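Local coordinates for cupin 2 conserved barrel domain protein (Planctomyces limnophilus, PDB 4H7L), which is of unknown function but binds a copper(II) ion in a cupin-type beta-barrel, at residues L73-N84 with V102-I113. Residues are numbered along the deposited sequence; the frame is centred on the assembly and turned at random.
With CU (copper (II) ion), chain D.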
ATOM      1  N   LEU B  73      -1.107  10.235  -0.563  1.00 54.06           N
ATOM      2  CA  LEU B  73      -0.167  10.676  -1.589  1.00 58.19           C
ATOM      3  C   LEU B  73      -0.240  12.189  -1.792  1.00 61.86           C
ATOM      4  O   LEU B  73       0.779  12.848  -2.000  1.00 67.27           O
ATOM      5  CB  LEU B  73      -0.429   9.945  -2.908  1.00 57.34           C
ATOM      6  CG  LEU B  73      -0.275   8.420  -2.850  1.00 57.27           C
ATOM      7  CD1 LEU B  73      -0.264   7.830  -4.249  1.00 59.13           C
ATOM      8  CD2 LEU B  73       0.980   8.014  -2.093  1.00 57.18           C
ATOM      9  N   ASP B  74      -1.448  12.736  -1.738  1.00 67.28           N
ATOM     10  CA  ASP B  74      -1.623  14.183  -1.710  1.00 72.07           C
ATOM     11  C   ASP B  74      -2.933  14.514  -1.012  1.00 71.22           C
ATOM     12  O   ASP B  74      -3.744  13.628  -0.749  1.00 72.49           O
ATOM     13  CB  ASP B  74      -1.584  14.784  -3.120  1.00 76.46           C
ATOM     14  CG  ASP B  74      -2.772  14.371  -3.970  1.00 84.78           C
ATOM     15  OD1 ASP B  74      -2.555  13.962  -5.132  1.00 87.80           O
ATOM     16  OD2 ASP B  74      -3.923  14.473  -3.493  1.00 85.68           O
ATOM     17  N   HIS B  75      -3.138  15.786  -0.705  1.00 69.25           N
ATOM     18  CA  HIS B  75      -4.335  16.198   0.005  1.00 70.06           C
ATOM     19  C   HIS B  75      -4.536  17.697  -0.099  1.00 74.06           C
ATOM     20  O   HIS B  75      -3.586  18.447  -0.317  1.00 70.24           O
ATOM     21  CB  HIS B  75      -4.233  15.799   1.475  1.00 68.94           C
ATOM     22  CG  HIS B  75      -3.151  16.520   2.217  1.00 74.65           C
ATOM     23  ND1 HIS B  75      -3.325  17.783   2.739  1.00 82.20           N
ATOM     24  CD2 HIS B  75      -1.881  16.162   2.516  1.00 75.07           C
ATOM     25  CE1 HIS B  75      -2.211  18.170   3.334  1.00 82.58           C
ATOM     26  NE2 HIS B  75      -1.318  17.204   3.212  1.00 80.31           N
ATOM     27  N   ALA B  76      -5.785  18.123   0.050  1.00 62.25           N
ATOM     28  CA  ALA B  76      -6.107  19.538   0.132  1.00 63.12           C
ATOM     29  C   ALA B  76      -5.790  20.016   1.540  1.00 65.97           C
ATOM     30  O   ALA B  76      -5.852  19.240   2.494  1.00 62.78           O
ATOM     31  CB  ALA B  76      -7.572  19.765  -0.184  1.00 62.59           C
ATOM     32  N   ALA B  77      -5.435  21.288   1.670  1.00 66.38           N
ATOM     33  CA  ALA B  77      -5.164  21.862   2.980  1.00 67.80           C
ATOM     34  C   ALA B  77      -6.348  21.608   3.909  1.00 65.87           C
ATOM     35  O   ALA B  77      -7.502  21.708   3.495  1.00 63.16           O
ATOM     36  CB  ALA B  77      -4.888  23.355   2.860  1.00 65.46           C
ATOM     37  N   HIS B  78      -6.049  21.263   5.157  1.00 69.35           N
ATOM     38  CA  HIS B  78      -7.067  21.036   6.185  1.00 70.45           C
ATOM     39  C   HIS B  78      -7.844  19.738   6.010  1.00 65.00           C
ATOM     40  O   HIS B  78      -8.809  19.496   6.733  1.00 63.98           O
ATOM     41  CB  HIS B  78      -8.064  22.193   6.244  1.00 72.28           C
ATOM     42  CG  HIS B  78      -7.426  23.534   6.406  1.00 77.89           C
ATOM     43  ND1 HIS B  78      -7.562  24.542   5.475  1.00 83.22           N
ATOM     44  CD2 HIS B  78      -6.646  24.036   7.392  1.00 78.09           C
ATOM     45  CE1 HIS B  78      -6.895  25.606   5.882  1.00 85.17           C
ATOM     46  NE2 HIS B  78      -6.329  25.325   7.043  1.00 84.82           N
ATOM     47  N   ALA B  79      -7.443  18.902   5.059  1.00 58.62           N
ATOM     48  CA  ALA B  79      -8.089  17.608   4.917  1.00 52.81           C
ATOM     49  C   ALA B  79      -7.735  16.794   6.149  1.00 51.03           C
ATOM     50  O   ALA B  79      -6.619  16.881   6.655  1.00 54.84           O
ATOM     51  CB  ALA B  79      -7.631  16.907   3.659  1.00 54.04           C
ATOM     52  N   THR B  80      -8.692  16.021   6.649  1.00 56.67           N
ATOM     53  CA  THR B  80      -8.458  15.209   7.834  1.00 60.39           C
ATOM     54  C   THR B  80      -8.965  13.793   7.641  1.00 53.00           C
ATOM     55  O   THR B  80      -9.606  13.471   6.642  1.00 56.34           O
ATOM     56  CB  THR B  80      -9.168  15.793   9.068  1.00 60.03           C
ATOM     57  OG1 THR B  80     -10.586  15.711   8.888  1.00 62.64           O
ATOM     58  CG2 THR B  80      -8.768  17.241   9.286  1.00 58.18           C
ATOM     59  N   ILE B  81      -8.666  12.950   8.618  1.00 45.44           N
ATOM     60  CA  ILE B  81      -9.237  11.619   8.683  1.00 44.82           C
ATOM     61  C   ILE B  81      -9.904  11.501  10.040  1.00 45.29           C
ATOM     62  O   ILE B  81      -9.387  12.007  11.035  1.00 45.19           O
ATOM     63  CB  ILE B  81      -8.166  10.528   8.509  1.00 45.81           C
ATOM     64  CG1 ILE B  81      -8.812   9.144   8.493  1.00 46.78           C
ATOM     65  CG2 ILE B  81      -7.129  10.611   9.617  1.00 49.06           C
ATOM     66  CD1 ILE B  81      -7.966   8.096   7.818  1.00 49.39           C
ATOM     67  N   GLU B  82     -11.070  10.868  10.077  1.00 46.53           N
ATOM     68  CA  GLU B  82     -11.789  10.681  11.327  1.00 47.63           C
ATOM     69  C   GLU B  82     -11.769   9.218  11.718  1.00 50.88           C
ATOM     70  O   GLU B  82     -12.223   8.360  10.964  1.00 49.67           O
ATOM     71  CB  GLU B  82     -13.225  11.184  11.205  1.00 51.57           C
ATOM     72  CG  GLU B  82     -13.326  12.697  11.096  1.00 67.11           C
ATOM     73  CD  GLU B  82     -14.751  13.183  10.899  1.00 72.86           C
ATOM     74  OE1 GLU B  82     -15.665  12.337  10.789  1.00 71.55           O
ATOM     75  OE2 GLU B  82     -14.956  14.414  10.853  1.00 76.25           O
ATOM     76  N   LEU B  83     -11.223   8.937  12.896  1.00 49.37           N
ATOM     77  CA  LEU B  83     -11.145   7.576  13.405  1.00 44.49           C
ATOM     78  C   LEU B  83     -11.866   7.503  14.744  1.00 48.08           C
ATOM     79  O   LEU B  83     -11.482   8.171  15.705  1.00 48.55           O
ATOM     80  CB  LEU B  83      -9.685   7.147  13.545  1.00 45.05           C
ATOM     81  CG  LEU B  83      -8.900   7.145  12.232  1.00 47.54           C
ATOM     82  CD1 LEU B  83      -7.404   7.062  12.480  1.00 49.90           C
ATOM     83  CD2 LEU B  83      -9.351   5.994  11.360  1.00 48.56           C
ATOM     84  N   ASN B  84     -12.923   6.699  14.795  1.00 53.31           N
ATOM     85  CA  ASN B  84     -13.786   6.628  15.971  1.00 54.07           C
ATOM     86  C   ASN B  84     -14.064   8.006  16.560  1.00 53.41           C
ATOM     87  O   ASN B  84     -13.894   8.225  17.758  1.00 57.94           O
ATOM     88  CB  ASN B  84     -13.182   5.710  17.039  1.00 55.43           C
ATOM     89  CG  ASN B  84     -13.253   4.239  16.657  1.00 58.75           C
ATOM     90  OD1 ASN B  84     -14.193   3.801  15.990  1.00 54.62           O
ATOM     91  ND2 ASN B  84     -12.260   3.468  17.090  1.00 57.96           N
ATOM     92  N   VAL B 102     -13.237  -0.131  13.487  1.00 41.35           N
ATOM     93  CA  VAL B 102     -12.894   1.276  13.633  1.00 44.43           C
ATOM     94  C   VAL B 102     -13.702   2.126  12.657  1.00 42.68           C
ATOM     95  O   VAL B 102     -13.504   2.044  11.448  1.00 44.55           O
ATOM     96  CB  VAL B 102     -11.395   1.518  13.393  1.00 49.43           C
ATOM     97  CG1 VAL B 102     -11.106   3.008  13.274  1.00 53.77           C
ATOM     98  CG2 VAL B 102     -10.577   0.902  14.516  1.00 44.51           C
ATOM     99  N   ARG B 103     -14.625   2.929  13.182  1.00 43.59           N
ATOM    100  CA  ARG B 103     -15.387   3.857  12.352  1.00 41.85           C
ATOM    101  C   ARG B 103     -14.428   4.850  11.715  1.00 43.43           C
ATOM    102  O   ARG B 103     -13.543   5.376  12.385  1.00 42.99           O
ATOM    103  CB  ARG B 103     -16.428   4.609  13.183  1.00 39.76           C
ATOM    104  CG  ARG B 103     -17.738   3.865  13.395  1.00 41.41           C
ATOM    105  CD  ARG B 103     -17.565   2.571  14.182  1.00 44.51           C
ATOM    106  NE  ARG B 103     -18.858   1.963  14.494  1.00 48.99           N
ATOM    107  CZ  ARG B 103     -19.028   0.751  15.019  1.00 47.08           C
ATOM    108  NH1 ARG B 103     -17.988  -0.025  15.297  1.00 46.09           N
ATOM    109  NH2 ARG B 103     -20.250   0.304  15.260  1.00 46.49           N
ATOM    110  N   HIS B 104     -14.596   5.111  10.425  1.00 47.20           N
ATOM    111  CA  HIS B 104     -13.659   5.976   9.725  1.00 47.08           C
ATOM    112  C   HIS B 104     -14.245   6.635   8.487  1.00 50.34           C
ATOM    113  O   HIS B 104     -15.196   6.134   7.886  1.00 50.89           O
ATOM    114  CB  HIS B 104     -12.395   5.193   9.333  1.00 41.95           C
ATOM    115  CG  HIS B 104     -12.644   4.072   8.371  1.00 40.98           C
ATOM    116  ND1 HIS B 104     -13.181   2.865   8.761  1.00 47.29           N
ATOM    117  CD2 HIS B 104     -12.422   3.972   7.037  1.00 43.67           C
ATOM    118  CE1 HIS B 104     -13.287   2.070   7.710  1.00 46.88           C
ATOM    119  NE2 HIS B 104     -12.836   2.718   6.651  1.00 49.92           N
ATOM    120  N   ARG B 105     -13.660   7.774   8.124  1.00 52.00           N
ATOM    121  CA  ARG B 105     -13.929   8.432   6.852  1.00 51.17           C
ATOM    122  C   ARG B 105     -12.937   9.567   6.657  1.00 51.60           C
ATOM    123  O   ARG B 105     -12.341  10.050   7.619  1.00 51.57           O
ATOM    124  CB  ARG B 105     -15.343   8.994   6.803  1.00 51.35           C
ATOM    125  CG  ARG B 105     -15.581  10.110   7.791  1.00 57.43           C
ATOM    126  CD  ARG B 105     -16.737  10.985   7.371  1.00 60.95           C
ATOM    127  NE  ARG B 105     -17.055  11.951   8.412  1.00 66.63           N
ATOM    128  CZ  ARG B 105     -18.203  12.608   8.506  1.00 70.87           C
ATOM    129  NH1 ARG B 105     -19.167  12.407   7.618  1.00 71.37           N
ATOM    130  NH2 ARG B 105     -18.391  13.465   9.500  1.00 75.70           N
ATOM    131  N   ILE B 106     -12.764   9.990   5.411  1.00 49.94           N
ATOM    132  CA  ILE B 106     -11.915  11.130   5.104  1.00 51.77           C
ATOM    133  C   ILE B 106     -12.765  12.373   4.846  1.00 52.92           C
ATOM    134  O   ILE B 106     -13.884  12.287   4.343  1.00 56.59           O
ATOM    135  CB  ILE B 106     -11.000  10.837   3.906  1.00 49.49           C
ATOM    136  CG1 ILE B 106      -9.869   9.910   4.348  1.00 47.54           C
ATOM    137  CG2 ILE B 106     -10.422  12.128   3.341  1.00 50.73           C
ATOM    138  CD1 ILE B 106      -8.962   9.458   3.230  1.00 52.22           C
ATOM    139  N   VAL B 107     -12.221  13.527   5.210  1.00 54.80           N
ATOM    140  CA  VAL B 107     -12.929  14.794   5.086  1.00 51.88           C
ATOM    141  C   VAL B 107     -12.057  15.751   4.291  1.00 51.57           C
ATOM    142  O   VAL B 107     -10.894  15.961   4.632  1.00 53.96           O
ATOM    143  CB  VAL B 107     -13.234  15.386   6.472  1.00 51.65           C
ATOM    144  CG1 VAL B 107     -13.873  16.759   6.348  1.00 53.14           C
ATOM    145  CG2 VAL B 107     -14.136  14.440   7.256  1.00 50.70           C
ATOM    146  N   GLY B 108     -12.615  16.321   3.228  1.00 51.02           N
ATOM    147  CA  GLY B 108     -11.841  17.135   2.308  1.00 50.74           C
ATOM    148  C   GLY B 108     -11.242  16.264   1.222  1.00 54.01           C
ATOM    149  O   GLY B 108     -11.319  15.038   1.296  1.00 55.72           O
ATOM    150  N   GLU B 109     -10.637  16.884   0.215  1.00 66.22           N
ATOM    151  CA  GLU B 109     -10.121  16.136  -0.925  1.00 68.02           C
ATOM    152  C   GLU B 109      -8.767  15.500  -0.622  1.00 68.76           C
ATOM    153  O   GLU B 109      -7.993  16.010   0.185  1.00 71.91           O
ATOM    154  CB  GLU B 109     -10.018  17.037  -2.152  1.00 71.29           C
ATOM    155  CG  GLU B 109     -11.360  17.582  -2.618  1.00 77.79           C
ATOM    156  CD  GLU B 109     -11.417  17.810  -4.120  1.00 86.00           C
ATOM    157  OE1 GLU B 109     -10.685  17.116  -4.858  1.00 90.45           O
ATOM    158  OE2 GLU B 109     -12.194  18.683  -4.561  1.00 83.38           O
ATOM    159  N   ALA B 110      -8.491  14.380  -1.281  1.00 64.44           N
ATOM    160  CA  ALA B 110      -7.252  13.646  -1.057  1.00 61.72           C
ATOM    161  C   ALA B 110      -7.069  12.525  -2.078  1.00 59.58           C
ATOM    162  O   ALA B 110      -8.025  12.081  -2.711  1.00 61.21           O
ATOM    163  CB  ALA B 110      -7.234  13.072   0.352  1.00 61.85           C
ATOM    164  N   THR B 111      -5.827  12.081  -2.233  1.00 57.49           N
ATOM    165  CA  THR B 111      -5.511  10.915  -3.046  1.00 57.14           C
ATOM    166  C   THR B 111      -4.780   9.903  -2.172  1.00 55.36           C
ATOM    167  O   THR B 111      -3.800  10.242  -1.511  1.00 55.38           O
ATOM    168  CB  THR B 111      -4.611  11.279  -4.237  1.00 62.00           C
ATOM    169  OG1 THR B 111      -5.201  12.353  -4.980  1.00 66.50           O
ATOM    170  CG2 THR B 111      -4.415  10.073  -5.145  1.00 62.41           C
ATOM    171  N   ILE B 112      -5.248   8.661  -2.165  1.00 47.06           N
ATOM    172  CA  ILE B 112      -4.654   7.661  -1.296  1.00 47.04           C
ATOM    173  C   ILE B 112      -4.426   6.327  -1.989  1.00 45.62           C
ATOM    174  O   ILE B 112      -5.037   6.028  -3.015  1.00 45.05           O
ATOM    175  CB  ILE B 112      -5.531   7.410  -0.057  1.00 47.38           C
ATOM    176  CG1 ILE B 112      -6.864   6.778  -0.460  1.00 51.97           C
ATOM    177  CG2 ILE B 112      -5.772   8.708   0.693  1.00 49.05           C
ATOM    178  CD1 ILE B 112      -7.442   5.876   0.600  1.00 60.69           C
ATOM    179  N   ILE B 113      -3.512   5.545  -1.425  1.00 44.52           N
ATOM    180  CA  ILE B 113      -3.410   4.130  -1.727  1.00 41.94           C
ATOM    181  C   ILE B 113      -4.097   3.394  -0.591  1.00 41.61           C
ATOM    182  O   ILE B 113      -3.641   3.449   0.544  1.00 48.37           O
ATOM    183  CB  ILE B 113      -1.952   3.643  -1.765  1.00 40.44           C
ATOM    184  CG1 ILE B 113      -1.145   4.389  -2.830  1.00 43.72           C
ATOM    185  CG2 ILE B 113      -1.910   2.141  -2.014  1.00 45.07           C
ATOM    186  CD1 ILE B 113      -1.530   4.050  -4.238  1.00 54.55           C
TER
HETATM  187 CU    CU D 201     -13.187   1.783   4.638  1.00 70.35          CU
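Leu83 and His104 form a non-hydrogen-bonded pair in the antiparallel ladder of strands 80-83 and 104-107. On the packed face, Leu83 CD2 lies 3.7 Å from His104 CB, and Ile81 pairs with Ile106. His104 holds CG between its backbone N and carbonyl carbon (chi1 63°), which swings the ring away from Leu83. Its ND1 donates in the ring plane to Val102 O at 2.8 Å, fixing the ring's rotation, while NE2 binds copper at 2.2 Å; His61, His63 and Glu68 complete this cupin metal site. The opposite face is looser and partly exposed. There Glu82 and Arg105 run side by side in a salt bridge: Arg105 NE meets Glu82 OE1 at 2.8 Å from above the carboxylate plane, with the two planes 53° apart, and Arg105 NH2 adds a weak bond to the same oxygen. A methionine in place of Arg105 would probably leave the Glu82 carboxylate without its mate and Ala58 O without the donor NH1. At the strand end, Asn84 N donates to Arg103 O, and its OD1 takes Arg103 N at 3.0 Å. Beyond the type II turn Ala76-Ala79, a second ladder is offset by two residues. In it Leu73 and Asp74 both face Thr111, a classic beta bulge: Leu73 N reaches Thr111 O at 2.9 Å, and Asp74 N makes a weaker bond to the same oxygen. Thr111 OG1 is hydrogen-bonded to Gln53 OE1; Asp74 OD2, 2.9 Å from Thr111 OG1, is a second acceptor within reach. Tyr70 of strand 67-72 packs on Ile81, His104 and Ile106, strand 94-98 packs against Leu83, strand 86-89 flanks 80-83, and strand 48-54 pairs with 110-117.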